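Local coordinates for interferon-activable protein 202 (Mus musculus, PDB 4L5R) that binds double-stranded DNA without sequence specificity and restrains the AIM2 inflammasome, probably by sequestering cytoplasmic DNA, at residues Leu111-Ile116 with Ile145-Asp150; Asp150-Val155 with Pro185-Gly190. One frame throughout, in Å; residues are numbered along the deposited sequence.

Interaction 1 (Leu111-Ile116 with Ile145-Asp150)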
loop_
_atom_site.group_PDB
_atom_site.type_symbol
_atom_site.label_atom_id
_atom_site.label_comp_id
_atom_site.label_asym_id
_atom_site.label_seq_id
_atom_site.Cartn_x
_atom_site.Cartn_y
_atom_site.Cartn_z
ATOM N N LEU A 111 10.113 -5.650 5.772
ATOM C CA LEU A 111 11.545 -5.616 5.514
ATOM C C LEU A 111 12.296 -4.925 6.643
ATOM O O LEU A 111 11.805 -3.950 7.238
ATOM C CB LEU A 111 11.815 -4.816 4.245
ATOM C CG LEU A 111 11.533 -5.400 2.878
ATOM C CD1 LEU A 111 12.037 -4.407 1.854
ATOM C CD2 LEU A 111 12.248 -6.740 2.725
ATOM N N LYS A 112 13.500 -5.413 6.917
ATOM C CA LYS A 112 14.409 -4.732 7.832
ATOM C C LYS A 112 14.705 -3.310 7.344
ATOM O O LYS A 112 14.875 -3.061 6.146
ATOM C CB LYS A 112 15.719 -5.514 7.962
ATOM C CG LYS A 112 15.612 -6.811 8.749
ATOM C CD LYS A 112 15.133 -6.577 10.168
ATOM C CE LYS A 112 15.313 -7.826 11.017
ATOM N NZ LYS A 112 14.758 -7.653 12.387
ATOM N N ILE A 113 14.762 -2.380 8.284
ATOM C CA ILE A 113 15.058 -0.998 7.955
ATOM C C ILE A 113 16.407 -0.848 7.262
ATOM O O ILE A 113 16.540 -0.066 6.312
ATOM C CB ILE A 113 14.959 -0.115 9.206
ATOM C CG1 ILE A 113 13.483 0.015 9.600
ATOM C CG2 ILE A 113 15.576 1.268 8.955
ATOM C CD1 ILE A 113 13.264 0.830 10.861
ATOM N N SER A 114 17.408 -1.607 7.709
ATOM C CA SER A 114 18.694 -1.518 7.049
ATOM C C SER A 114 18.551 -1.939 5.582
ATOM O O SER A 114 19.178 -1.342 4.710
ATOM C CB SER A 114 19.797 -2.292 7.797
ATOM O OG SER A 114 19.522 -3.679 7.840
ATOM N N LYS A 115 17.691 -2.922 5.294
ATOM C CA LYS A 115 17.475 -3.357 3.914
ATOM C C LYS A 115 16.655 -2.331 3.126
ATOM O O LYS A 115 16.884 -2.112 1.929
ATOM C CB LYS A 115 16.798 -4.734 3.866
ATOM C CG LYS A 115 17.724 -5.916 4.181
ATOM C CD LYS A 115 18.768 -6.121 3.088
ATOM N N ILE A 116 15.689 -1.707 3.791
ATOM C CA ILE A 116 14.913 -0.666 3.137
ATOM C C ILE A 116 15.831 0.426 2.587
ATOM O O ILE A 116 15.657 0.877 1.441
ATOM C CB ILE A 116 13.843 -0.073 4.088
ATOM C CG1 ILE A 116 12.681 -1.068 4.245
ATOM C CG2 ILE A 116 13.337 1.266 3.562
ATOM C CD1 ILE A 116 11.720 -0.720 5.386
ATOM N N ILE A 145 10.996 5.665 13.495
ATOM C CA ILE A 145 10.639 4.264 13.629
ATOM C C ILE A 145 11.903 3.406 13.694
ATOM O O ILE A 145 12.978 3.843 13.296
ATOM C CB ILE A 145 9.731 3.786 12.485
ATOM C CG1 ILE A 145 10.397 3.992 11.118
ATOM C CG2 ILE A 145 8.381 4.517 12.542
ATOM C CD1 ILE A 145 9.670 3.252 9.944
ATOM N N LYS A 146 11.771 2.190 14.205
ATOM C CA LYS A 146 12.938 1.341 14.401
ATOM C C LYS A 146 12.553 -0.125 14.367
ATOM O O LYS A 146 11.388 -0.483 14.558
ATOM C CB LYS A 146 13.579 1.648 15.754
ATOM C CG LYS A 146 12.686 1.311 16.935
ATOM C CD LYS A 146 13.448 1.398 18.245
ATOM C CE LYS A 146 12.545 1.100 19.429
ATOM N NZ LYS A 146 13.304 1.087 20.717
ATOM N N ASP A 147 13.547 -0.966 14.113
ATOM C CA ASP A 147 13.439 -2.383 14.389
ATOM C C ASP A 147 14.671 -2.738 15.232
ATOM O O ASP A 147 15.386 -1.843 15.686
ATOM C CB ASP A 147 13.304 -3.215 13.100
ATOM C CG ASP A 147 14.426 -2.964 12.089
ATOM O OD1 ASP A 147 15.574 -2.695 12.508
ATOM O OD2 ASP A 147 14.167 -3.072 10.861
ATOM N N ASN A 148 14.908 -4.026 15.446
ATOM C CA ASN A 148 15.988 -4.463 16.323
ATOM C C ASN A 148 17.379 -3.960 15.924
ATOM O O ASN A 148 18.273 -3.866 16.766
ATOM C CB ASN A 148 15.987 -5.992 16.447
ATOM C CG ASN A 148 15.807 -6.688 15.106
ATOM O OD1 ASN A 148 16.341 -6.249 14.086
ATOM N ND2 ASN A 148 15.041 -7.778 15.101
ATOM N N GLU A 149 17.558 -3.624 14.649
ATOM C CA GLU A 149 18.893 -3.317 14.138
ATOM C C GLU A 149 19.104 -1.885 13.612
ATOM O O GLU A 149 20.239 -1.430 13.508
ATOM C CB GLU A 149 19.327 -4.380 13.103
ATOM C CG GLU A 149 19.483 -5.777 13.715
ATOM C CD GLU A 149 19.849 -6.860 12.703
ATOM O OE1 GLU A 149 19.321 -6.820 11.571
ATOM O OE2 GLU A 149 20.663 -7.758 13.044
ATOM N N ASP A 150 18.024 -1.166 13.311
ATOM C CA ASP A 150 18.141 0.170 12.728
ATOM C C ASP A 150 16.915 1.073 12.947
ATOM O O ASP A 150 15.884 0.625 13.444
ATOM C CB ASP A 150 18.474 0.064 11.233
ATOM C CG ASP A 150 19.200 1.297 10.705
ATOM O OD1 ASP A 150 19.554 2.180 11.521
ATOM O OD2 ASP A 150 19.425 1.380 9.475
HETATM O O HOH W 1 11.697 -3.598 9.962
HETATM O O HOH W 2 17.271 -3.021 10.181
#
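Asp147 OD2 accepts from Ile113 N, at the start of helix 113-116, at 2.7 Å, through the syn lone pair and along an almost straight N-H line (175°). Lys112 is the N-cap residue of this short helix, and the Asp147 side chain reaches the helix start from the hairpin turn across from it. Its CG is set between its own backbone N and carbonyl carbon (chi1 55°). The second oxygen, OD1, serves the loop itself, taking Glu149 N at 3.1 Å in an Asx turn and Asp150 N at 3.0 Å. Two waters extend the grip, one joining OD2 to Leu111 O, the other joining OD1 to Ser114 N. Further out, Lys112 NZ comes up to the Asn148 amide and probably bonds to OD1, a detail left doubtful because ND2 is equally near in this one of two conformers. Lys112 NZ lies 4.9 Å from Asp147 OD2, too far for direct contact.

Beneath the polar layer, Ile113 CD1 rests 3.6 Å from Lys146 CA and also nears Ile145 CG1, while its CG2 touches Asp150 CB at 3.9 Å. Phe129 and Ile152 continue this packing around Ile113, and the Asp150 carboxylate is drawn off to a salt bridge with Lys117. An alanine in place of Asp147 would probably leave Ile113 N without this acceptor and Glu149 N and Asp150 N without OD1, with the backbone bond from N of that residue to Asp150 O still closing the turn. The contact thus pins the tip of a beta hairpin to the N-terminus of a helix, and the negative carboxylate there is likely to be favoured by the helix dipole and by nearby Lys112.

Interaction 2 (Asp150-Val155 with Pro185-Gly190)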
loop_
_atom_site.group_PDB
_atom_site.type_symbol
_atom_site.label_atom_id
_atom_site.label_comp_id
_atom_site.label_asym_id
_atom_site.label_seq_id
_atom_site.Cartn_x
_atom_site.Cartn_y
_atom_site.Cartn_z
ATOM N N ASP A 150 18.024 -1.166 13.311
ATOM C CA ASP A 150 18.141 0.170 12.728
ATOM C C ASP A 150 16.915 1.073 12.947
ATOM O O ASP A 150 15.884 0.625 13.444
ATOM C CB ASP A 150 18.474 0.064 11.233
ATOM C CG ASP A 150 19.200 1.297 10.705
ATOM O OD1 ASP A 150 19.554 2.180 11.521
ATOM O OD2 ASP A 150 19.425 1.380 9.475
ATOM N N ASN A 151 17.054 2.345 12.593
ATOM C CA ASN A 151 15.948 3.299 12.699
ATOM C C ASN A 151 15.930 4.209 11.484
ATOM O O ASN A 151 16.921 4.307 10.764
ATOM C CB ASN A 151 16.051 4.114 13.986
ATOM C CG ASN A 151 17.327 4.926 14.057
ATOM O OD1 ASN A 151 17.469 5.931 13.365
ATOM N ND2 ASN A 151 18.269 4.485 14.887
ATOM N N ILE A 152 14.798 4.866 11.242
ATOM C CA ILE A 152 14.688 5.749 10.098
ATOM C C ILE A 152 13.594 6.780 10.378
ATOM O O ILE A 152 12.652 6.516 11.124
ATOM C CB ILE A 152 14.413 4.953 8.790
ATOM C CG1 ILE A 152 14.546 5.862 7.560
ATOM C CG2 ILE A 152 13.069 4.259 8.853
ATOM C CD1 ILE A 152 14.420 5.145 6.207
ATOM N N LYS A 153 13.739 7.965 9.804
ATOM C CA LYS A 153 12.738 9.015 9.989
ATOM C C LYS A 153 11.575 8.855 9.010
ATOM O O LYS A 153 11.783 8.570 7.834
ATOM C CB LYS A 153 13.384 10.379 9.794
ATOM C CG LYS A 153 12.488 11.554 10.097
ATOM C CD LYS A 153 13.086 12.796 9.469
ATOM C CE LYS A 153 12.972 13.978 10.373
ATOM N NZ LYS A 153 13.657 15.134 9.741
ATOM N N VAL A 154 10.356 9.031 9.509
ATOM C CA VAL A 154 9.170 9.053 8.662
ATOM C C VAL A 154 8.612 10.468 8.660
ATOM O O VAL A 154 8.400 11.060 9.724
ATOM C CB VAL A 154 8.095 8.077 9.171
ATOM C CG1 VAL A 154 6.837 8.151 8.298
ATOM C CG2 VAL A 154 8.659 6.629 9.184
ATOM N N VAL A 155 8.404 11.005 7.462
ATOM C CA VAL A 155 7.830 12.330 7.270
ATOM C C VAL A 155 6.456 12.247 6.617
ATOM O O VAL A 155 6.332 11.839 5.456
ATOM C CB VAL A 155 8.772 13.238 6.434
ATOM C CG1 VAL A 155 8.115 14.595 6.150
ATOM C CG2 VAL A 155 10.122 13.442 7.175
ATOM N N PRO A 185 18.741 8.781 4.651
ATOM C CA PRO A 185 17.525 8.322 3.975
ATOM C C PRO A 185 16.327 8.481 4.907
ATOM O O PRO A 185 16.477 8.413 6.127
ATOM C CB PRO A 185 17.801 6.836 3.720
ATOM C CG PRO A 185 19.287 6.696 3.775
ATOM C CD PRO A 185 19.750 7.712 4.780
ATOM N N ILE A 186 15.141 8.676 4.333
ATOM C CA ILE A 186 13.937 8.806 5.125
ATOM C C ILE A 186 12.784 8.210 4.334
ATOM O O ILE A 186 12.922 7.937 3.146
ATOM C CB ILE A 186 13.578 10.280 5.399
ATOM C CG1 ILE A 186 13.290 11.000 4.082
ATOM C CG2 ILE A 186 14.695 10.994 6.189
ATOM C CD1 ILE A 186 12.795 12.434 4.255
ATOM N N LEU A 187 11.649 8.028 4.992
ATOM C CA LEU A 187 10.428 7.653 4.290
ATOM C C LEU A 187 9.507 8.863 4.297
ATOM O O LEU A 187 9.218 9.415 5.357
ATOM C CB LEU A 187 9.758 6.492 5.005
ATOM C CG LEU A 187 10.647 5.274 5.175
ATOM C CD1 LEU A 187 9.870 4.190 5.913
ATOM C CD2 LEU A 187 11.113 4.809 3.788
ATOM N N HIS A 188 9.063 9.278 3.115
ATOM C CA HIS A 188 8.284 10.508 2.964
ATOM C C HIS A 188 6.924 10.178 2.353
ATOM O O HIS A 188 6.816 9.320 1.469
ATOM C CB HIS A 188 9.043 11.498 2.066
ATOM C CG HIS A 188 8.526 12.904 2.124
ATOM N ND1 HIS A 188 7.384 13.307 1.467
ATOM C CD2 HIS A 188 9.011 14.007 2.748
ATOM C CE1 HIS A 188 7.181 14.595 1.689
ATOM N NE2 HIS A 188 8.153 15.042 2.467
ATOM N N SER A 189 5.872 10.849 2.815
ATOM C CA SER A 189 4.552 10.575 2.279
ATOM C C SER A 189 4.455 11.013 0.820
ATOM O O SER A 189 5.207 11.886 0.372
ATOM C CB SER A 189 3.482 11.291 3.107
ATOM O OG SER A 189 3.735 12.684 3.156
ATOM N N GLY A 190 3.514 10.403 0.095
ATOM C CA GLY A 190 3.183 10.781 -1.269
ATOM C C GLY A 190 1.667 10.866 -1.404
ATOM O O GLY A 190 0.944 10.707 -0.417
HETATM O O HOH W 3 16.257 8.850 8.801
#
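Ile152 and Leu187 meet on the buried apolar face of this strand pair, Ile152 CD1 lying 3.9 Å from Leu187 CG. CG1 of Ile152 stands anti to its backbone N (chi1 -170°) and approaches Pro185 O at 3.5 Å, over the beginning of the partner strand. Val154 joins this face; Ile113 and Ile145 pack on Ile152, Ile145 and Phe176 on Val154, and Leu178 on Leu187. The backbones run parallel, 4.7 Å apart at their axes: Lys153 O accepts from Leu187 N, Leu187 O from Val155 N at 2.8 Å, and Val155 O from Ser189 N.

The face with Lys153, Val155, Ile186 and His188 is partly exposed. Lys153 and Ile186 lie side by side, CB to CG2 at 3.9 Å; beyond, Lys153 NZ pairs with a phosphate of the bound DNA. Packing is still close where Val155 CG1 touches His188 CD2, 3.6 Å away, and Val155 O sits above one ring face toward the rim. His188 ND1 donates to Ser189 O at 2.8 Å, close to the ring plane, which fixes the ring's rotation. The loose end is at Lys153 and Pro185, where a water bridges Lys153 N and Pro185 O. Such a parallel pairing, with strand 186-188 also antiparallel to 176-179, belongs to the curled, mixed sheet of an OB fold, here in the DNA-binding first HIN-200 domain.

Interaction 1 closes before interaction 2 opens along the chain, and Asp150 belongs to both. Their centres lie 11 Å apart on the same side of the chain's centre. Both reach the second of the two curled sheets of this HIN-200 domain, interaction 1 through the end of strand 141-146 and interaction 2 through strands 151-156 and 186-188. Strands 141-146 and 151-156 are antiparallel neighbours there, and Ile145 O probably accepts from Ile152 N. The hairpin is therefore held twice: its turn against helix 113-116, in the segment that joins the two sheets, and its second strand against 186-188. Interaction 2 reaches the bound DNA through Lys153, whereas interaction 1 stays about 10 Å from it at the nearest atom.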